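Local coordinates for protein dTDP Sugar Isomerase (Desulfovibrio desulfuricans subsp. desulfuricans str. G20, PDB 3EJK) that probably catalyses the epimerisation of dTDP-4-dehydro-6-deoxyglucose at C3' and C5' to dTDP-4-dehydro-beta-L-rhamnose, a step in making activated rhamnose, at residues 40-43 / 44-48; 159-163 / 164-168; 116-119 / 120-124. All coordinates share one frame; numbering follows the deposited sequence. Where two conformers were deposited one is given.

Interaction 1: 40-43 / 44-48; sequences HMLR and LDSPQ
Arg43 and Asp45 meet side-on in a two-pronged salt bridge: NE of Arg43 lies 2.7 Å from OD1 of Asp45, while NH2 of Arg43 is 2.9 Å from OD2 of Asp45. Both carboxylate oxygens use their syn lone pairs, and the guanidinium and carboxylate planes are only 12° apart, so each nitrogen gives a fairly straight bond in the plane of its group. The arginine chain bends at chi3 (62°), which brings NE round to the acid, two residues further on. Asp45 sits in a type I beta turn from Arg43 to Ser46 that ends strand 38-43, and the turn is closed by the backbone bond from Ser46 N to Arg43 O, 3.0 Å long. Ser46 adds a second tie in the other direction: its OG takes the N-H of Arg43 at 2.7 Å. With chi1 at -68°, OG lies beside the serine's own backbone N and faces the strand end. Leu42 supplies the apolar part, its CD1 resting 3.8 Å from CB of Ser46 and 4.2 Å from CB of Gln48. The strand is also an interface element: His40, Leu42 and Arg43 pair antiparallel with a strand of the second subunit. NH1 of Arg43 is hydrogen-bonded to the carbonyl of His144 of that subunit.

Interaction 2: 159-163 / 164-168; sequences IPFSW and AGADL
A single methyl group, CB of Ala166, touches two aromatic side chains that also meet each other: it lies 4.1 Å from CZ of Phe161 and 4.0 Å from CE3 of Trp163. The Phe161 ring directs an edge at the indole, and its CE2 stands 3.6 Å above the plane of the Trp163 ring, over its centre. Chi1 of Trp163, -79°, keeps CG beside its own backbone N, and the indole lies with one face toward Phe161. The backbone that brings Ala166 back to the rings is bent by two successive bonds between residues three apart. Gly165 N donates to Ser162 O at 3.1 Å, and Ala166 N to Trp163 O at the same length of 3.1 Å. A weak bond to OG of Ser162 shares the Gly165 N-H. Further along, CD2 of Leu168 comes to the edge of the indole. This C-terminal loop lies on the sheet holding strands 65-71, 84-90 and 123-128: Phe161 and Trp163 pack on Val88 of strand 84-90, Trp163 meets the ring of Trp68 on strand 65-71, and both Trp163 and Leu168 touch Ala127 of strand 123-128.

Interaction 3: 116-119 / 120-124; sequences LRIP and PQVWY
Strand 114-118 leads into strand 123-128 through a type II beta turn from Pro119 to Val122, with Gln121 at the positive phi (68°) that such a turn has at its third position. Inside the bend Ile118 meets Tyr124 with two branches. Its CD1 lies over one face of the phenol, 4.2 Å from the ring centroid in a CH-pi contact, and its CG2 is 3.7 Å from CD1 of Tyr124. The two side chains cross at about a right angle. Tyr124 has chi1 at 59°, placing CG between its backbone N and carbonyl carbon, and the ring turns a face to CD1 of Ile118. Nearer the turn, CG of Pro119 sits 4.1 Å from CG2 of Val122, while CG2 of Ile118 also approaches CB of Val122 at 4.3 Å. A water lies 2.7 Å from Val122 O, within hydrogen-bonding distance, and at a long 3.5 Å from Pro119 O, a weak contact at best. Beyond the bend, NE2 of Gln121 is hydrogen-bonded to Ser72 O. No direct hydrogen bond joins 116-119 to 120-124, so the contact is mainly apolar packing. Ile118 covers one face of the Tyr124 ring, and the hydroxyl at the far end is hydrogen-bonded to a bound citrate, probably from the crystallisation liquor, which is consistent with a pocket at this end of the ring.

Along the chain the order is interaction 1, then interaction 3, then interaction 2. Interactions 1 and 2 lie on opposite sides of the chain's centre, 32 Å apart between centres, and interaction 3 is between them, 18 Å from each. Interactions 1 and 3 reach the same antiparallel sheet, through strands 38-43 and 114-118, without touching. The 120-124 arm of interaction 3 then passes into the second sheet, with strands 65-71, 84-90 and 123-128, and there CD1 of Ile159 packs 3.6 Å from CD2 of Trp123. In this cupin-clan fold, interaction 3 thus links the two sheets beside the citrate site, while interaction 1 faces the dimer partner and interaction 2 packs the C-terminal loop on the second sheet.

Interaction 1: 40-43 / 44-48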
ATOM      1  N   HIS A  40      -6.315   7.365   0.878  1.00 22.75           N
ATOM      2  CA  HIS A  40      -5.251   8.003   0.111  1.00 23.12           C
ATOM      3  C   HIS A  40      -3.887   7.808   0.731  1.00 22.35           C
ATOM      4  O   HIS A  40      -3.739   7.488   1.901  1.00 21.35           O
ATOM      5  CB  HIS A  40      -5.456   9.501  -0.098  1.00 24.23           C
ATOM      6  CG  HIS A  40      -6.561   9.820  -1.047  1.00 20.90           C
ATOM      7  ND1 HIS A  40      -7.052  11.092  -1.218  1.00 24.84           N
ATOM      8  CD2 HIS A  40      -7.314   9.018  -1.834  1.00 25.35           C
ATOM      9  CE1 HIS A  40      -8.018  11.073  -2.120  1.00 21.73           C
ATOM     10  NE2 HIS A  40      -8.212   9.821  -2.493  1.00 25.81           N
HETATM   11  N   MSE A  41      -2.897   8.009  -0.117  1.00 23.11           N
HETATM   12  CA  MSE A  41      -1.512   7.997   0.314  1.00 24.25           C
HETATM   13  C   MSE A  41      -0.687   9.114  -0.336  1.00 25.80           C
HETATM   14  O   MSE A  41      -0.198  10.037   0.340  1.00 26.10           O
HETATM   15  CB  MSE A  41      -0.838   6.652   0.063  1.00 23.82           C
HETATM   16  CG  MSE A  41       0.508   6.634   0.725  1.00 21.05           C
HETATM   17 SE   MSE A  41       1.491   4.996   0.533  0.75 23.47          SE
HETATM   18  CE  MSE A  41       3.125   5.472   1.596  1.00 21.59           C
ATOM     19  N   LEU A  42      -0.548   9.026  -1.652  1.00 25.96           N
ATOM     20  CA  LEU A  42       0.277   9.994  -2.371  1.00 26.50           C
ATOM     21  C   LEU A  42      -0.087  10.127  -3.833  1.00 26.68           C
ATOM     22  O   LEU A  42      -0.437   9.158  -4.502  1.00 25.12           O
ATOM     23  CB  LEU A  42       1.746   9.548  -2.253  1.00 27.28           C
ATOM     24  CG  LEU A  42       2.918  10.504  -2.415  1.00 31.19           C
ATOM     25  CD1 LEU A  42       2.843  11.666  -1.414  1.00 28.63           C
ATOM     26  CD2 LEU A  42       4.198   9.662  -2.243  1.00 30.01           C
ATOM     27  N   ARG A  43      -0.025  11.367  -4.286  1.00 26.33           N
ATOM     28  CA  ARG A  43      -0.236  11.721  -5.683  1.00 28.68           C
ATOM     29  C   ARG A  43       0.987  12.450  -6.209  1.00 30.26           C
ATOM     30  O   ARG A  43       1.805  12.971  -5.448  1.00 29.76           O
ATOM     31  CB  ARG A  43      -1.427  12.651  -5.868  1.00 29.14           C
ATOM     32  CG  ARG A  43      -2.773  12.018  -5.789  1.00 32.11           C
ATOM     33  CD  ARG A  43      -3.778  13.120  -5.591  1.00 35.74           C
ATOM     34  NE  ARG A  43      -3.837  14.075  -6.698  1.00 37.59           N
ATOM     35  CZ  ARG A  43      -4.780  14.045  -7.642  1.00 40.49           C
ATOM     36  NH1 ARG A  43      -5.707  13.111  -7.603  1.00 39.79           N
ATOM     37  NH2 ARG A  43      -4.807  14.939  -8.625  1.00 37.85           N
ATOM     38  N   LEU A  44       1.035  12.543  -7.529  1.00 31.56           N
ATOM     39  CA  LEU A  44       2.141  13.205  -8.238  0.50 32.18           C
ATOM     40  C   LEU A  44       2.189  14.692  -7.925  1.00 32.69           C
ATOM     41  O   LEU A  44       3.238  15.321  -7.940  1.00 33.14           O
ATOM     42  CB  LEU A  44       2.002  13.012  -9.755  0.50 32.41           C
ATOM     43  CG  LEU A  44       2.952  13.820 -10.632  0.50 31.67           C
ATOM     44  CD1 LEU A  44       4.412  13.540 -10.299  0.50 31.25           C
ATOM     45  CD2 LEU A  44       2.655  13.523 -12.088  0.50 28.18           C
ATOM     46  N   ASP A  45       1.029  15.234  -7.651  1.00 33.42           N
ATOM     47  CA  ASP A  45       0.897  16.655  -7.358  1.00 35.30           C
ATOM     48  C   ASP A  45       0.822  16.909  -5.865  1.00 36.68           C
ATOM     49  O   ASP A  45       0.720  18.040  -5.424  1.00 38.06           O
ATOM     50  CB  ASP A  45      -0.284  17.274  -8.104  1.00 36.24           C
ATOM     51  CG  ASP A  45      -1.548  16.447  -8.000  1.00 38.99           C
ATOM     52  OD1 ASP A  45      -1.636  15.591  -7.097  1.00 43.85           O
ATOM     53  OD2 ASP A  45      -2.445  16.647  -8.839  1.00 45.85           O
ATOM     54  N   SER A  46       0.930  15.844  -5.083  1.00 37.53           N
ATOM     55  CA  SER A  46       0.863  15.983  -3.618  1.00 38.11           C
ATOM     56  C   SER A  46       1.993  16.885  -3.174  1.00 38.60           C
ATOM     57  O   SER A  46       3.110  16.771  -3.669  1.00 37.36           O
ATOM     58  CB  SER A  46       1.001  14.646  -2.878  1.00 38.82           C
ATOM     59  OG  SER A  46      -0.112  13.794  -3.085  1.00 36.41           O
ATOM     60  N   PRO A  47       1.718  17.784  -2.232  1.00 39.05           N
ATOM     61  CA  PRO A  47       2.820  18.629  -1.813  1.00 39.76           C
ATOM     62  C   PRO A  47       3.948  17.811  -1.202  1.00 39.63           C
ATOM     63  O   PRO A  47       5.096  18.248  -1.171  1.00 41.53           O
ATOM     64  CB  PRO A  47       2.184  19.562  -0.774  1.00 39.68           C
ATOM     65  CG  PRO A  47       0.705  19.482  -1.009  1.00 40.29           C
ATOM     66  CD  PRO A  47       0.452  18.117  -1.561  1.00 40.00           C
ATOM     67  N   GLN A  48       3.615  16.594  -0.790  1.00 38.47           N
ATOM     68  CA  GLN A  48       4.564  15.747  -0.077  1.00 38.68           C
ATOM     69  C   GLN A  48       5.327  14.827  -0.999  1.00 37.30           C
ATOM     70  O   GLN A  48       6.241  14.121  -0.579  1.00 36.73           O
ATOM     71  CB  GLN A  48       3.870  14.929   1.017  1.00 39.71           C
ATOM     72  CG  GLN A  48       3.216  15.760   2.103  1.00 43.28           C
ATOM     73  CD  GLN A  48       1.914  16.419   1.671  1.00 50.72           C
ATOM     74  OE1 GLN A  48       1.276  16.004   0.688  1.00 53.12           O
ATOM     75  NE2 GLN A  48       1.495  17.448   2.429  1.00 54.51           N
TER

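Interaction 2: 159-163 / 164-168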
ATOM      1  N   ILE A 159      21.003   4.430  20.849  1.00 22.71           N
ATOM      2  CA  ILE A 159      19.736   5.008  20.379  1.00 21.90           C
ATOM      3  C   ILE A 159      18.835   5.059  21.627  1.00 21.78           C
ATOM      4  O   ILE A 159      18.361   4.017  22.102  1.00 21.59           O
ATOM      5  CB  ILE A 159      19.135   4.217  19.207  1.00 22.22           C
ATOM      6  CG1 ILE A 159      20.126   4.206  18.033  1.00 22.08           C
ATOM      7  CG2 ILE A 159      17.796   4.853  18.740  1.00 20.78           C
ATOM      8  CD1 ILE A 159      19.634   3.454  16.798  1.00 22.05           C
ATOM      9  N   PRO A 160      18.600   6.277  22.163  1.00 21.96           N
ATOM     10  CA  PRO A 160      17.996   6.456  23.495  1.00 22.41           C
ATOM     11  C   PRO A 160      16.517   6.199  23.662  1.00 22.96           C
ATOM     12  O   PRO A 160      15.797   7.018  24.230  1.00 22.92           O
ATOM     13  CB  PRO A 160      18.328   7.902  23.824  1.00 22.47           C
ATOM     14  CG  PRO A 160      18.288   8.550  22.485  1.00 21.94           C
ATOM     15  CD  PRO A 160      18.989   7.574  21.588  1.00 21.83           C
ATOM     16  N   PHE A 161      16.088   5.047  23.168  1.00 21.83           N
ATOM     17  CA  PHE A 161      14.714   4.615  23.373  1.00 21.43           C
ATOM     18  C   PHE A 161      14.628   3.115  23.597  1.00 21.28           C
ATOM     19  O   PHE A 161      15.131   2.326  22.804  1.00 20.37           O
ATOM     20  CB  PHE A 161      13.812   5.002  22.195  1.00 20.82           C
ATOM     21  CG  PHE A 161      12.375   4.604  22.397  1.00 24.96           C
ATOM     22  CD1 PHE A 161      11.520   5.421  23.092  1.00 24.62           C
ATOM     23  CD2 PHE A 161      11.891   3.400  21.909  1.00 24.94           C
ATOM     24  CE1 PHE A 161      10.190   5.056  23.298  1.00 26.55           C
ATOM     25  CE2 PHE A 161      10.571   3.024  22.113  1.00 20.36           C
ATOM     26  CZ  PHE A 161       9.716   3.865  22.817  1.00 22.75           C
ATOM     27  N   SER A 162      13.919   2.749  24.655  1.00 21.03           N
ATOM     28  CA  SER A 162      13.752   1.346  25.040  1.00 22.04           C
ATOM     29  C   SER A 162      12.461   0.720  24.542  1.00 21.97           C
ATOM     30  O   SER A 162      11.394   0.929  25.092  1.00 22.05           O
ATOM     31  CB  SER A 162      13.810   1.203  26.554  1.00 22.69           C
ATOM     32  OG  SER A 162      13.624  -0.138  26.937  1.00 24.05           O
ATOM     33  N   TRP A 163      12.581  -0.082  23.507  1.00 22.18           N
ATOM     34  CA  TRP A 163      11.422  -0.777  22.969  1.00 22.97           C
ATOM     35  C   TRP A 163      10.893  -1.752  23.978  1.00 24.48           C
ATOM     36  O   TRP A 163       9.705  -2.033  24.024  1.00 24.31           O
ATOM     37  CB  TRP A 163      11.739  -1.524  21.674  1.00 23.10           C
ATOM     38  CG  TRP A 163      11.759  -0.611  20.551  1.00 24.60           C
ATOM     39  CD1 TRP A 163      12.844  -0.189  19.855  1.00 23.25           C
ATOM     40  CD2 TRP A 163      10.632   0.066  19.997  1.00 25.58           C
ATOM     41  NE1 TRP A 163      12.459   0.695  18.884  1.00 24.27           N
ATOM     42  CE2 TRP A 163      11.105   0.874  18.953  1.00 23.54           C
ATOM     43  CE3 TRP A 163       9.266   0.072  20.287  1.00 26.21           C
ATOM     44  CZ2 TRP A 163      10.268   1.683  18.200  1.00 24.86           C
ATOM     45  CZ3 TRP A 163       8.435   0.878  19.529  1.00 26.78           C
ATOM     46  CH2 TRP A 163       8.938   1.670  18.503  1.00 26.49           C
ATOM     47  N   ALA A 164      11.787  -2.234  24.821  1.00 25.79           N
ATOM     48  CA  ALA A 164      11.392  -3.248  25.812  1.00 26.81           C
ATOM     49  C   ALA A 164      10.453  -2.634  26.830  1.00 26.71           C
ATOM     50  O   ALA A 164       9.637  -3.305  27.452  1.00 26.80           O
ATOM     51  CB  ALA A 164      12.600  -3.829  26.503  1.00 26.39           C
ATOM     52  N   GLY A 165      10.567  -1.329  26.969  1.00 27.57           N
ATOM     53  CA  GLY A 165       9.790  -0.597  27.946  1.00 26.62           C
ATOM     54  C   GLY A 165       8.540   0.020  27.365  1.00 26.72           C
ATOM     55  O   GLY A 165       7.715   0.558  28.087  1.00 27.90           O
ATOM     56  N   ALA A 166       8.385  -0.077  26.059  1.00 26.54           N
ATOM     57  CA  ALA A 166       7.221   0.550  25.379  1.00 27.00           C
ATOM     58  C   ALA A 166       5.880  -0.089  25.688  1.00 28.17           C
ATOM     59  O   ALA A 166       5.755  -1.294  25.862  1.00 28.96           O
ATOM     60  CB  ALA A 166       7.423   0.582  23.851  1.00 26.43           C
ATOM     61  N   ASP A 167       4.867   0.764  25.719  1.00 28.90           N
ATOM     62  CA  ASP A 167       3.484   0.324  25.904  1.00 29.30           C
ATOM     63  C   ASP A 167       2.897   0.110  24.527  1.00 28.22           C
ATOM     64  O   ASP A 167       2.618   1.071  23.796  1.00 27.81           O
ATOM     65  CB  ASP A 167       2.682   1.361  26.682  1.00 29.51           C
ATOM     66  CG  ASP A 167       1.225   0.981  26.844  1.00 32.48           C
ATOM     67  OD1 ASP A 167       0.808  -0.112  26.393  1.00 37.23           O
ATOM     68  OD2 ASP A 167       0.490   1.799  27.431  1.00 37.49           O
ATOM     69  N   LEU A 168       2.756  -1.159  24.165  1.00 27.13           N
ATOM     70  CA  LEU A 168       2.241  -1.516  22.859  1.00 26.96           C
ATOM     71  C   LEU A 168       0.832  -2.070  22.967  1.00 27.43           C
ATOM     72  O   LEU A 168       0.363  -2.795  22.100  1.00 27.25           O
ATOM     73  CB  LEU A 168       3.169  -2.518  22.162  1.00 27.05           C
ATOM     74  CG  LEU A 168       4.634  -2.060  21.987  1.00 25.83           C
ATOM     75  CD1 LEU A 168       5.442  -3.110  21.239  1.00 27.11           C
ATOM     76  CD2 LEU A 168       4.699  -0.727  21.279  1.00 26.14           C
TER

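Interaction 3: 116-119 / 120-124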
ATOM      1  N   LEU A 116       3.810  10.042   7.367  1.00 21.23           N
ATOM      2  CA  LEU A 116       5.019  10.383   8.132  1.00 20.60           C
ATOM      3  C   LEU A 116       6.230  10.408   7.208  1.00 21.10           C
ATOM      4  O   LEU A 116       6.567   9.427   6.574  1.00 21.07           O
ATOM      5  CB  LEU A 116       5.257   9.342   9.229  1.00 22.09           C
ATOM      6  CG  LEU A 116       6.590   9.395   9.976  1.00 22.76           C
ATOM      7  CD1 LEU A 116       6.664  10.746  10.701  1.00 19.13           C
ATOM      8  CD2 LEU A 116       6.779   8.196  10.931  1.00 22.85           C
ATOM      9  N   ARG A 117       6.854  11.575   7.138  1.00 22.04           N
ATOM     10  CA  ARG A 117       8.068  11.773   6.360  1.00 22.60           C
ATOM     11  C   ARG A 117       9.265  11.583   7.273  1.00 21.59           C
ATOM     12  O   ARG A 117       9.359  12.223   8.320  1.00 19.24           O
ATOM     13  CB  ARG A 117       8.083  13.192   5.759  1.00 23.52           C
ATOM     14  CG  ARG A 117       9.344  13.501   4.994  1.00 27.51           C
ATOM     15  CD  ARG A 117       9.411  14.976   4.607  1.00 33.50           C
ATOM     16  NE  ARG A 117      10.528  15.182   3.701  1.00 38.77           N
ATOM     17  CZ  ARG A 117      11.703  15.691   4.051  1.00 46.66           C
ATOM     18  NH1 ARG A 117      11.917  16.107   5.288  1.00 46.74           N
ATOM     19  NH2 ARG A 117      12.657  15.813   3.136  1.00 47.06           N
ATOM     20  N   ILE A 118      10.160  10.670   6.896  1.00 22.16           N
ATOM     21  CA  ILE A 118      11.372  10.422   7.693  1.00 21.18           C
ATOM     22  C   ILE A 118      12.564  10.838   6.839  1.00 22.20           C
ATOM     23  O   ILE A 118      12.848  10.211   5.815  1.00 21.06           O
ATOM     24  CB  ILE A 118      11.524   8.946   8.100  1.00 21.68           C
ATOM     25  CG1 ILE A 118      10.306   8.483   8.897  1.00 18.69           C
ATOM     26  CG2 ILE A 118      12.836   8.739   8.962  1.00 19.19           C
ATOM     27  CD1 ILE A 118      10.313   6.987   9.206  1.00 21.11           C
ATOM     28  N   PRO A 119      13.284  11.895   7.244  1.00 22.57           N
ATOM     29  CA  PRO A 119      14.348  12.290   6.322  1.00 22.53           C
ATOM     30  C   PRO A 119      15.593  11.409   6.408  1.00 21.67           C
ATOM     31  O   PRO A 119      15.699  10.573   7.302  1.00 21.99           O
ATOM     32  CB  PRO A 119      14.660  13.740   6.729  1.00 23.01           C
ATOM     33  CG  PRO A 119      14.077  13.933   8.069  1.00 23.12           C
ATOM     34  CD  PRO A 119      13.142  12.811   8.388  1.00 23.45           C
ATOM     35  N   PRO A 120      16.504  11.537   5.442  1.00 22.71           N
ATOM     36  CA  PRO A 120      17.689  10.704   5.591  1.00 23.47           C
ATOM     37  C   PRO A 120      18.521  10.986   6.827  1.00 23.65           C
ATOM     38  O   PRO A 120      18.478  12.071   7.425  1.00 22.89           O
ATOM     39  CB  PRO A 120      18.519  10.997   4.328  1.00 23.66           C
ATOM     40  CG  PRO A 120      17.949  12.174   3.705  1.00 24.62           C
ATOM     41  CD  PRO A 120      16.574  12.423   4.270  1.00 24.80           C
ATOM     42  N   GLN A 121      19.212   9.924   7.195  1.00 23.12           N
ATOM     43  CA  GLN A 121      20.167   9.891   8.277  0.50 23.91           C
ATOM     44  C   GLN A 121      19.533  10.045   9.651  1.00 24.94           C
ATOM     45  O   GLN A 121      20.193  10.364  10.642  1.00 25.02           O
ATOM     46  CB  GLN A 121      21.314  10.865   7.996  0.50 24.44           C
ATOM     47  CG  GLN A 121      22.126  10.419   6.768  0.50 23.31           C
ATOM     48  CD  GLN A 121      23.259  11.357   6.391  0.50 26.73           C
ATOM     49  OE1 GLN A 121      23.675  12.200   7.177  0.50 26.78           O
ATOM     50  NE2 GLN A 121      23.782  11.190   5.177  0.50 29.69           N
ATOM     51  N   VAL A 122      18.243   9.785   9.679  1.00 23.44           N
ATOM     52  CA  VAL A 122      17.489   9.755  10.922  1.00 22.98           C
ATOM     53  C   VAL A 122      17.142   8.294  11.178  1.00 23.40           C
ATOM     54  O   VAL A 122      16.599   7.614  10.302  1.00 23.54           O
ATOM     55  CB  VAL A 122      16.181  10.573  10.866  1.00 23.61           C
ATOM     56  CG1 VAL A 122      15.299  10.287  12.100  1.00 22.53           C
ATOM     57  CG2 VAL A 122      16.476  12.058  10.771  1.00 24.03           C
ATOM     58  N   TRP A 123      17.495   7.811  12.361  1.00 23.10           N
ATOM     59  CA  TRP A 123      17.172   6.440  12.765  1.00 23.24           C
ATOM     60  C   TRP A 123      15.688   6.293  13.015  1.00 23.34           C
ATOM     61  O   TRP A 123      15.036   7.178  13.581  1.00 22.56           O
ATOM     62  CB  TRP A 123      17.890   6.032  14.045  1.00 24.42           C
ATOM     63  CG  TRP A 123      19.378   5.852  13.942  1.00 22.30           C
ATOM     64  CD1 TRP A 123      20.340   6.744  14.334  1.00 26.79           C
ATOM     65  CD2 TRP A 123      20.073   4.698  13.465  1.00 25.21           C
ATOM     66  NE1 TRP A 123      21.595   6.218  14.113  1.00 26.85           N
ATOM     67  CE2 TRP A 123      21.456   4.965  13.574  1.00 24.05           C
ATOM     68  CE3 TRP A 123      19.665   3.468  12.942  1.00 23.98           C
ATOM     69  CZ2 TRP A 123      22.417   4.050  13.186  1.00 24.35           C
ATOM     70  CZ3 TRP A 123      20.633   2.565  12.554  1.00 21.58           C
ATOM     71  CH2 TRP A 123      21.981   2.863  12.660  1.00 23.53           C
ATOM     72  N   TYR A 124      15.165   5.156  12.589  1.00 22.41           N
ATOM     73  CA  TYR A 124      13.758   4.828  12.822  1.00 22.20           C
ATOM     74  C   TYR A 124      13.508   3.376  13.213  1.00 21.35           C
ATOM     75  O   TYR A 124      14.244   2.467  12.901  1.00 22.31           O
ATOM     76  CB  TYR A 124      12.857   5.262  11.660  1.00 22.07           C
ATOM     77  CG  TYR A 124      13.176   4.665  10.312  1.00 21.96           C
ATOM     78  CD1 TYR A 124      14.058   5.283   9.450  1.00 24.06           C
ATOM     79  CD2 TYR A 124      12.559   3.499   9.893  1.00 24.20           C
ATOM     80  CE1 TYR A 124      14.341   4.735   8.193  1.00 20.71           C
ATOM     81  CE2 TYR A 124      12.829   2.938   8.660  1.00 22.58           C
ATOM     82  CZ  TYR A 124      13.716   3.559   7.808  1.00 26.10           C
ATOM     83  OH  TYR A 124      13.986   2.999   6.570  1.00 25.21           O
TER
HETATM   84  O   HOH W   1      17.034   7.354   7.617  1.00 14.83           O